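Local coordinates for protein putative esterase/lipase/thioesterase (Silicibacter sp., PDB 2PBL) that probably hydrolyses ester or thioester bonds as a serine hydrolase of the alpha/beta-hydrolase fold, its natural substrate being unknown, at residues I166-D171 against V207-G212. Sequence-based numbering, arbitrary orientation.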
# COMPACT_ATOMS: atom_id res chain seq x y z
N ILE A 166 -6.16 -0.13 -0.60
CA ILE A 166 -6.97 -0.87 0.30
C ILE A 166 -7.02 -0.05 1.60
O ILE A 166 -5.99 0.18 2.24
CB ILE A 166 -6.35 -2.24 0.56
CG1 ILE A 166 -6.14 -3.01 -0.77
CG2 ILE A 166 -7.22 -2.99 1.53
CD1 ILE A 166 -5.15 -4.29 -0.62
N SER A 167 -8.21 0.43 1.95
CA SER A 167 -8.39 1.22 3.16
C SER A 167 -7.40 2.39 3.18
O SER A 167 -6.68 2.60 4.16
CB SER A 167 -8.20 0.32 4.37
OG SER A 167 -8.93 -0.91 4.19
N PRO A 168 -7.41 3.20 2.10
CA PRO A 168 -6.45 4.29 2.02
C PRO A 168 -6.72 5.54 2.89
O PRO A 168 -7.86 5.83 3.31
CB PRO A 168 -6.59 4.74 0.56
CG PRO A 168 -8.07 4.48 0.27
CD PRO A 168 -8.27 3.13 0.90
N LEU A 169 -5.65 6.25 3.16
CA LEU A 169 -5.75 7.63 3.65
C LEU A 169 -5.69 8.51 2.40
O LEU A 169 -4.61 8.61 1.76
CB LEU A 169 -4.61 7.93 4.61
CG LEU A 169 -4.89 7.02 5.83
CD1 LEU A 169 -3.70 6.46 6.50
CD2 LEU A 169 -5.80 7.79 6.78
N SER A 170 -6.79 9.20 2.09
CA SER A 170 -6.89 10.02 0.88
C SER A 170 -6.84 11.53 1.09
O SER A 170 -6.54 12.30 0.16
CB SER A 170 -8.16 9.67 0.12
OG SER A 170 -9.31 9.98 0.87
N ASP A 171 -7.13 11.92 2.33
CA ASP A 171 -7.14 13.29 2.73
C ASP A 171 -6.37 13.27 4.02
O ASP A 171 -6.78 12.62 5.01
CB ASP A 171 -8.59 13.74 2.92
CG ASP A 171 -8.71 15.24 3.20
OD1 ASP A 171 -7.69 15.90 3.50
OD2 ASP A 171 -9.83 15.73 3.13
N VAL A 207 -8.66 2.48 -11.12
CA VAL A 207 -8.50 2.62 -9.71
C VAL A 207 -9.76 2.06 -9.02
O VAL A 207 -10.86 2.45 -9.34
CB VAL A 207 -8.35 4.12 -9.28
CG1 VAL A 207 -8.18 4.20 -7.72
CG2 VAL A 207 -7.19 4.77 -9.97
N THR A 208 -9.55 1.19 -8.04
CA THR A 208 -10.64 0.59 -7.28
C THR A 208 -10.29 0.76 -5.80
O THR A 208 -9.28 0.24 -5.35
CB THR A 208 -10.84 -0.90 -7.62
OG1 THR A 208 -11.07 -1.07 -9.03
CG2 THR A 208 -12.06 -1.47 -6.85
N VAL A 209 -11.11 1.52 -5.08
CA VAL A 209 -10.91 1.73 -3.65
C VAL A 209 -11.62 0.60 -2.93
O VAL A 209 -12.82 0.34 -3.09
CB VAL A 209 -11.40 3.10 -3.20
CG1 VAL A 209 -11.05 3.33 -1.71
CG2 VAL A 209 -10.79 4.17 -4.07
N TRP A 210 -10.84 -0.12 -2.15
CA TRP A 210 -11.30 -1.33 -1.48
C TRP A 210 -11.24 -1.05 0.01
O TRP A 210 -10.20 -0.76 0.56
CB TRP A 210 -10.37 -2.47 -1.90
CG TRP A 210 -10.82 -3.80 -1.49
CD1 TRP A 210 -10.83 -4.31 -0.22
CD2 TRP A 210 -11.38 -4.80 -2.34
NE1 TRP A 210 -11.35 -5.57 -0.24
CE2 TRP A 210 -11.71 -5.89 -1.52
CE3 TRP A 210 -11.64 -4.87 -3.72
CZ2 TRP A 210 -12.26 -7.08 -2.04
CZ3 TRP A 210 -12.20 -6.04 -4.22
CH2 TRP A 210 -12.49 -7.13 -3.39
N VAL A 211 -12.36 -1.19 0.69
CA VAL A 211 -12.38 -0.91 2.13
C VAL A 211 -13.25 -1.90 2.87
O VAL A 211 -14.21 -2.39 2.34
CB VAL A 211 -12.84 0.55 2.36
CG1 VAL A 211 -14.29 0.76 1.94
CG2 VAL A 211 -12.63 0.96 3.80
N GLY A 212 -12.90 -2.20 4.12
CA GLY A 212 -13.68 -3.16 4.88
C GLY A 212 -14.96 -2.58 5.44
O GLY A 212 -14.98 -1.47 5.99
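V209 makes the first touch along segment 207-212 of strand 206-212, reaching P168 where the chain of the neighbouring strand has just turned into a loop. V209 CG1, anti to the backbone N (chi1 -175°), lies 3.8 Å from both P168 CG and P168 CD. W210 follows with the one backbone bond of the contact: W210 O accepts S167 N at 2.7 Å. I166 CA also meets W210 O, at 3.2 Å in a CA-H...O contact, and I166 CG2 approaches W210 CD1 of the indole obliquely at 4.2 Å. Helix 217-230 packs on V209 and helix 255-261 on W210. Beyond the tryptophan, V211 CA and V211 CG2 lie 4.0 and 4.2 Å from S167 OG. At G212 the backbone N bonds to E215 OE2, which S167 OG also binds, so a single carboxylate oxygen ties both segments together. E215 may be the acid of a Ser-His-Glu triad with S137 and H242: the C-terminal ends of parallel neighbours 160-166 and 206-212 carry loops toward this probable site, and an acid just after strand 206-212 fits the usual layout of the mostly parallel alpha/beta-hydrolase sheet.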